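Local structure of proteolytically activated form of PPO4 Tyrosinase (Agaricus bisporus var. bisporus H97, 4OUA) at residues Asp213-Arg216 with Glu217-Asn221; Tyr220-Leu223 with Lys224-Asn228; Ala227-Glu230 with Ala231-Asn234. The protein is a copper-containing tyrosinase that hydroxylates monophenols and oxidises the resulting o-diphenols to reactive o-quinones, the first step of melanin synthesis. All coordinates share one frame; numbering follows the deposited sequence.

Contact 1: Asp213-Arg216 with Glu217-Asn221; sequences DSTR and EKTYN
T219 bonds twice to the carbonyl oxygen of T215, one turn earlier in helix 201-224. Its hydroxyl OG1 lies 2.8 Å from T215 O, and its backbone N bonds the same atom at 3.0 Å. The two donors come from opposite faces of the carbonyl plane, both tilted from it by about 30°. This depends on the first torsion of T219 (chi1 -56°), which sets OG1 beside its own backbone N and turned back toward the preceding turn. Threonine suits such a buried wall: its hydroxyl is satisfied within the helix while its methyl is left for packing. T215 has the same habit, its OG1 bonding E211 O, and its side chain crosses that of T219 obliquely, CG2 coming to 4.1 Å from T219 OG1.

On the partly exposed side, K218 runs back along the helix. Its CG passes 3.3 Å from S214 O, and the bend at its end brings NZ to 3.9 Å from S214 OG, too far for a bond; that serine hydroxyl is taken by E211 O, while NZ forms a weak, long ion pair with D252. E217 is extended, with CG 3.5 Å from D213 O, and its carboxylate suits an exposed position.

R216 and Y220 are joined by the regular backbone bond from Y220 N to R216 O, but their polar ends part: R216 NH1 reaches I379 O near the C-terminus, and Y220 OH bonds D374. The threonines face helix 246-258, where T215 touches F256 and T219 touches V249; Y220 packs on helix 362-377.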
loop_
_atom_site.group_PDB
_atom_site.type_symbol
_atom_site.label_atom_id
_atom_site.label_comp_id
_atom_site.label_asym_id
_atom_site.label_seq_id
_atom_site.Cartn_x
_atom_site.Cartn_y
_atom_site.Cartn_z
ATOM N N ASP A 213 6.498 18.955 8.615
ATOM C CA ASP A 213 6.896 19.004 10.021
ATOM C C ASP A 213 5.894 18.309 10.937
ATOM O O ASP A 213 6.274 17.505 11.786
ATOM C CB ASP A 213 7.084 20.454 10.471
ATOM C CG ASP A 213 8.271 21.125 9.807
ATOM O OD1 ASP A 213 8.097 21.703 8.713
ATOM O OD2 ASP A 213 9.379 21.076 10.382
ATOM N N SER A 214 4.614 18.620 10.765
ATOM C CA SER A 214 3.573 18.043 11.609
ATOM C C SER A 214 3.436 16.540 11.377
ATOM O O SER A 214 3.118 15.787 12.297
ATOM C CB SER A 214 2.234 18.736 11.358
ATOM O OG SER A 214 1.752 18.457 10.056
ATOM N N THR A 215 3.680 16.109 10.144
ATOM C CA THR A 215 3.566 14.699 9.792
ATOM C C THR A 215 4.627 13.856 10.495
ATOM O O THR A 215 4.351 12.740 10.932
ATOM C CB THR A 215 3.676 14.488 8.270
ATOM O OG1 THR A 215 2.538 15.070 7.622
ATOM C CG2 THR A 215 3.726 13.006 7.940
ATOM N N ARG A 216 5.839 14.393 10.599
ATOM C CA ARG A 216 6.921 13.693 11.282
ATOM C C ARG A 216 6.605 13.518 12.765
ATOM O O ARG A 216 6.872 12.467 13.348
ATOM C CB ARG A 216 8.247 14.439 11.117
ATOM C CG ARG A 216 9.360 13.891 11.997
ATOM C CD ARG A 216 10.658 14.665 11.838
ATOM N NE ARG A 216 11.256 14.476 10.520
ATOM C CZ ARG A 216 12.497 14.834 10.206
ATOM N NH1 ARG A 216 13.275 15.397 11.120
ATOM N NH2 ARG A 216 12.961 14.627 8.981
ATOM N N GLU A 217 6.034 14.556 13.368
ATOM C CA GLU A 217 5.673 14.518 14.779
ATOM C C GLU A 217 4.533 13.538 15.037
ATOM O O GLU A 217 4.547 12.809 16.029
ATOM C CB GLU A 217 5.291 15.915 15.269
ATOM C CG GLU A 217 6.443 16.907 15.259
ATOM C CD GLU A 217 6.040 18.271 15.782
ATOM O OE1 GLU A 217 4.889 18.691 15.532
ATOM O OE2 GLU A 217 6.873 18.921 16.450
ATOM N N LYS A 218 3.546 13.525 14.146
ATOM C CA LYS A 218 2.440 12.584 14.258
ATOM C C LYS A 218 2.938 11.145 14.165
ATOM O O LYS A 218 2.503 10.277 14.922
ATOM C CB LYS A 218 1.392 12.836 13.173
ATOM C CG LYS A 218 0.524 14.064 13.388
ATOM C CD LYS A 218 -0.758 13.952 12.573
ATOM C CE LYS A 218 -1.576 15.233 12.616
ATOM N NZ LYS A 218 -0.960 16.316 11.802
ATOM N N THR A 219 3.853 10.903 13.229
ATOM C CA THR A 219 4.395 9.567 13.011
ATOM C C THR A 219 5.228 9.107 14.199
ATOM O O THR A 219 5.165 7.947 14.600
ATOM C CB THR A 219 5.260 9.510 11.742
ATOM O OG1 THR A 219 4.492 9.959 10.618
ATOM C CG2 THR A 219 5.737 8.089 11.490
ATOM N N TYR A 220 6.010 10.027 14.753
ATOM C CA TYR A 220 6.846 9.739 15.913
ATOM C C TYR A 220 6.012 9.233 17.085
ATOM O O TYR A 220 6.274 8.156 17.622
ATOM C CB TYR A 220 7.633 10.987 16.319
ATOM C CG TYR A 220 8.553 10.787 17.500
ATOM C CD1 TYR A 220 9.779 10.152 17.352
ATOM C CD2 TYR A 220 8.201 11.245 18.764
ATOM C CE1 TYR A 220 10.624 9.970 18.431
ATOM C CE2 TYR A 220 9.043 11.068 19.850
ATOM C CZ TYR A 220 10.251 10.430 19.677
ATOM O OH TYR A 220 11.088 10.252 20.754
ATOM N N ASN A 221 5.003 10.007 17.470
ATOM C CA ASN A 221 4.153 9.659 18.605
ATOM C C ASN A 221 3.366 8.374 18.377
ATOM O O ASN A 221 3.027 7.667 19.327
ATOM C CB ASN A 221 3.187 10.804 18.916
ATOM C CG ASN A 221 3.902 12.077 19.317
ATOM O OD1 ASN A 221 4.874 12.046 20.073
ATOM N ND2 ASN A 221 3.429 13.207 18.806
#

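Contact 2: Tyr220-Leu223 with Lys224-Asn228; sequences YNML and KFNAN
At the C-terminal end of helix 201-224, K224 folds across the ring of Y220 just before the chain leaves helical geometry at F225. K224 CG sits over one face of that ring, 4.2 Å from its centroid and 17° off the normal, a CH-pi contact. Bends at chi2 and chi3 then carry CD outward along the ring to 3.3 Å from Y220 OH. Lysine suits this place because its methylenes can lie on an aromatic face while its ammonium goes on to a charge: NZ makes a salt bridge with D374, whose OD1 also bonds the tyrosine hydroxyl. The carboxylate, on helix 362-377, thereby ties down both side chains.

The last turn closes through K224 N to Y220 O at 3.1 Å and F225 N to N221 O at 3.2 Å. The F225 ring turns back over this turn; N221 O lies at its edge, and N221 OD1 is 3.6 Å from F225 CE2, the amide and ring planes 35° apart.

Beyond the helix end, a side chain comes up to the next carbonyl: N226 ND2 is placed against M222 O, modelled so close that the bond there is doubtful. The same ND2 is hydrogen-bonded to N244 O, and the backbone of N226 bonds Y296 and W292.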
loop_
_atom_site.group_PDB
_atom_site.type_symbol
_atom_site.label_atom_id
_atom_site.label_comp_id
_atom_site.label_asym_id
_atom_site.label_seq_id
_atom_site.Cartn_x
_atom_site.Cartn_y
_atom_site.Cartn_z
ATOM N N TYR A 220 6.010 10.027 14.753
ATOM C CA TYR A 220 6.846 9.739 15.913
ATOM C C TYR A 220 6.012 9.233 17.085
ATOM O O TYR A 220 6.274 8.156 17.622
ATOM C CB TYR A 220 7.633 10.987 16.319
ATOM C CG TYR A 220 8.553 10.787 17.500
ATOM C CD1 TYR A 220 9.779 10.152 17.352
ATOM C CD2 TYR A 220 8.201 11.245 18.764
ATOM C CE1 TYR A 220 10.624 9.970 18.431
ATOM C CE2 TYR A 220 9.043 11.068 19.850
ATOM C CZ TYR A 220 10.251 10.430 19.677
ATOM O OH TYR A 220 11.088 10.252 20.754
ATOM N N ASN A 221 5.003 10.007 17.470
ATOM C CA ASN A 221 4.153 9.659 18.605
ATOM C C ASN A 221 3.366 8.374 18.377
ATOM O O ASN A 221 3.027 7.667 19.327
ATOM C CB ASN A 221 3.187 10.804 18.916
ATOM C CG ASN A 221 3.902 12.077 19.317
ATOM O OD1 ASN A 221 4.874 12.046 20.073
ATOM N ND2 ASN A 221 3.429 13.207 18.806
ATOM N N MET A 222 3.076 8.075 17.116
ATOM C CA MET A 222 2.339 6.867 16.765
ATOM C C MET A 222 3.186 5.627 17.005
ATOM O O MET A 222 2.725 4.650 17.594
ATOM C CB MET A 222 1.883 6.929 15.305
ATOM C CG MET A 222 1.256 5.645 14.775
ATOM S SD MET A 222 2.445 4.567 13.954
ATOM C CE MET A 222 3.158 5.694 12.759
ATOM N N LEU A 223 4.434 5.682 16.551
ATOM C CA LEU A 223 5.345 4.548 16.634
ATOM C C LEU A 223 5.785 4.245 18.064
ATOM O O LEU A 223 5.812 3.087 18.481
ATOM C CB LEU A 223 6.575 4.803 15.760
ATOM C CG LEU A 223 6.321 4.874 14.253
ATOM C CD1 LEU A 223 7.561 5.352 13.511
ATOM C CD2 LEU A 223 5.866 3.519 13.729
ATOM N N LYS A 224 6.124 5.288 18.814
ATOM C CA LYS A 224 6.704 5.114 20.141
ATOM C C LYS A 224 5.674 4.832 21.231
ATOM O O LYS A 224 5.921 4.028 22.127
ATOM C CB LYS A 224 7.518 6.352 20.529
ATOM C CG LYS A 224 8.733 6.601 19.652
ATOM C CD LYS A 224 9.861 7.221 20.454
ATOM C CE LYS A 224 10.273 6.310 21.600
ATOM N NZ LYS A 224 11.414 6.859 22.385
ATOM N N PHE A 225 4.522 5.492 21.156
ATOM C CA PHE A 225 3.562 5.448 22.255
ATOM C C PHE A 225 2.257 4.751 21.891
ATOM O O PHE A 225 1.270 5.398 21.545
ATOM C CB PHE A 225 3.279 6.868 22.746
ATOM C CG PHE A 225 4.521 7.687 22.953
ATOM C CD1 PHE A 225 5.364 7.433 24.023
ATOM C CD2 PHE A 225 4.851 8.704 22.074
ATOM C CE1 PHE A 225 6.510 8.182 24.215
ATOM C CE2 PHE A 225 5.994 9.458 22.262
ATOM C CZ PHE A 225 6.825 9.196 23.335
ATOM N N ASN A 226 2.268 3.424 21.984
ATOM C CA ASN A 226 1.093 2.593 21.729
ATOM C C ASN A 226 1.255 1.217 22.363
ATOM O O ASN A 226 1.771 0.294 21.733
ATOM C CB ASN A 226 0.842 2.440 20.227
ATOM C CG ASN A 226 0.015 3.569 19.654
ATOM O OD1 ASN A 226 -1.197 3.637 19.865
ATOM N ND2 ASN A 226 0.664 4.461 18.914
ATOM N N ALA A 227 0.819 1.078 23.611
ATOM C CA ALA A 227 0.978 -0.178 24.335
ATOM C C ALA A 227 -0.121 -1.174 23.975
ATOM O O ALA A 227 0.153 -2.347 23.723
ATOM C CB ALA A 227 0.995 0.074 25.832
ATOM N N ASN A 228 -1.363 -0.703 23.956
ATOM C CA ASN A 228 -2.496 -1.563 23.632
ATOM C C ASN A 228 -2.813 -1.539 22.140
ATOM O O ASN A 228 -2.557 -0.548 21.454
ATOM C CB ASN A 228 -3.730 -1.157 24.442
ATOM C CG ASN A 228 -4.226 0.235 24.097
ATOM O OD1 ASN A 228 -3.437 1.141 23.830
ATOM N ND2 ASN A 228 -5.543 0.409 24.099
#

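Contact 3: Ala227-Glu230 with Ala231-Asn234; sequences ANWE and AFSN
W229 and F232 form the aromatic part of this short helix. Their six-membered rings are 5.6 Å apart between centroids, with planes at 58°, an oblique pairing. W229 CZ3 approaches near the plane of the F232 ring, at its edge, and comes to 4.0 Å from F232 CE2. Both side chains are buried, and large flat rings suit the aromatic surroundings: F232 stacks on W292 of helix 277-295, and W229 meets W300 and rests on P87.

A CH-pi contact adds to this on the indole. S233 CB lies over the face of the five-membered ring, 3.8 Å from its centroid and 26° off the normal. A small residue can sit this near the indole, whose NE1 meanwhile donates to V84 O. W229 has its CG anti to the backbone N (chi1 178°), which directs the indole to the side where S233 and F232 follow.

The backbone forms little more than one turn, the helix 229-233 between the long helices 201-224 and 246-258. W229 O is shared by S233 N and F232 N, though it is modelled too close to S233 OG, so these two bonds are placed less surely. A backbone bond between F232 and L246 ties the turn to the start of helix 246-258.

Polar side chains border it. N228 sets its amide against A231, with N228 OD1 3.3 Å from A231 CB, where a methyl takes little space. Toward the C-terminal end, N234 comes back across E230, carboxylate and amide nearly perpendicular and N234 ND2 3.6 Å from E230 OE1, a near approach rather than a bond; E230 OE1 accepts from H242 NE2.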
loop_
_atom_site.group_PDB
_atom_site.type_symbol
_atom_site.label_atom_id
_atom_site.label_comp_id
_atom_site.label_asym_id
_atom_site.label_seq_id
_atom_site.Cartn_x
_atom_site.Cartn_y
_atom_site.Cartn_z
ATOM N N ALA A 227 0.819 1.078 23.611
ATOM C CA ALA A 227 0.978 -0.178 24.335
ATOM C C ALA A 227 -0.121 -1.174 23.975
ATOM O O ALA A 227 0.153 -2.347 23.723
ATOM C CB ALA A 227 0.995 0.074 25.832
ATOM N N ASN A 228 -1.363 -0.703 23.956
ATOM C CA ASN A 228 -2.496 -1.563 23.632
ATOM C C ASN A 228 -2.813 -1.539 22.140
ATOM O O ASN A 228 -2.557 -0.548 21.454
ATOM C CB ASN A 228 -3.730 -1.157 24.442
ATOM C CG ASN A 228 -4.226 0.235 24.097
ATOM O OD1 ASN A 228 -3.437 1.141 23.830
ATOM N ND2 ASN A 228 -5.543 0.409 24.099
ATOM N N TRP A 229 -3.377 -2.636 21.648
ATOM C CA TRP A 229 -3.638 -2.809 20.224
ATOM C C TRP A 229 -4.821 -1.977 19.737
ATOM O O TRP A 229 -4.839 -1.521 18.593
ATOM C CB TRP A 229 -3.882 -4.289 19.915
ATOM C CG TRP A 229 -4.215 -4.564 18.481
ATOM C CD1 TRP A 229 -5.460 -4.705 17.941
ATOM C CD2 TRP A 229 -3.288 -4.736 17.402
ATOM N NE1 TRP A 229 -5.366 -4.953 16.593
ATOM C CE2 TRP A 229 -4.044 -4.977 16.238
ATOM C CE3 TRP A 229 -1.894 -4.711 17.310
ATOM C CZ2 TRP A 229 -3.452 -5.189 14.996
ATOM C CZ3 TRP A 229 -1.309 -4.922 16.076
ATOM C CH2 TRP A 229 -2.087 -5.158 14.935
ATOM N N GLU A 230 -5.809 -1.786 20.604
ATOM C CA GLU A 230 -7.018 -1.061 20.227
ATOM C C GLU A 230 -6.716 0.379 19.831
ATOM O O GLU A 230 -7.228 0.872 18.828
ATOM C CB GLU A 230 -8.036 -1.086 21.368
ATOM C CG GLU A 230 -9.305 -1.859 21.044
ATOM C CD GLU A 230 -10.084 -1.246 19.894
ATOM O OE1 GLU A 230 -9.914 -0.035 19.634
ATOM O OE2 GLU A 230 -10.868 -1.975 19.249
ATOM N N ALA A 231 -5.881 1.050 20.619
ATOM C CA ALA A 231 -5.545 2.444 20.360
ATOM C C ALA A 231 -4.566 2.582 19.195
ATOM O O ALA A 231 -4.379 3.673 18.657
ATOM C CB ALA A 231 -4.970 3.088 21.611
ATOM N N PHE A 232 -3.948 1.471 18.808
ATOM C CA PHE A 232 -2.948 1.481 17.745
ATOM C C PHE A 232 -3.508 1.024 16.400
ATOM O O PHE A 232 -3.109 1.530 15.351
ATOM C CB PHE A 232 -1.760 0.596 18.135
ATOM C CG PHE A 232 -0.841 0.273 16.990
ATOM C CD1 PHE A 232 0.124 1.178 16.580
ATOM C CD2 PHE A 232 -0.940 -0.939 16.326
ATOM C CE1 PHE A 232 0.971 0.883 15.531
ATOM C CE2 PHE A 232 -0.097 -1.240 15.274
ATOM C CZ PHE A 232 0.861 -0.328 14.876
ATOM N N SER A 233 -4.452 0.105 16.421
ATOM C CA SER A 233 -4.976 -0.480 15.207
ATOM C C SER A 233 -5.836 0.411 14.372
ATOM O O SER A 233 -5.601 0.555 13.202
ATOM C CB SER A 233 -5.776 -1.690 15.554
ATOM O OG SER A 233 -6.219 -1.538 16.850
ATOM N N ASN A 234 -6.867 0.968 14.966
ATOM C CA ASN A 234 -7.793 1.764 14.218
ATOM C C ASN A 234 -8.027 3.095 14.825
ATOM O O ASN A 234 -7.541 3.388 15.864
ATOM C CB ASN A 234 -9.097 1.047 14.115
ATOM C CG ASN A 234 -9.671 0.728 15.440
ATOM O OD1 ASN A 234 -10.719 1.182 15.782
ATOM N ND2 ASN A 234 -8.993 -0.068 16.179
#

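Overall arrangement
The three contacts follow the chain in series: contact 1 runs into contact 2 through Y220 and N221, their centres 11 Å apart, and contact 2 into contact 3 through A227 and N228, at 9 Å. Contacts 1 and 3 do not touch; about 8 Å separates their nearest atoms. Where the chain doubles back, M222 SD of contact 2 packs 4.3 Å from F232 CE1 of contact 3. All three lie outside the dicopper centre: the side chains of T215, M222 and N234 lie about 14, 13 and 11 Å from a copper ion. M222 is about 8 Å from the copper ligand H250, and N234 about 7 Å from H81, which binds the other copper.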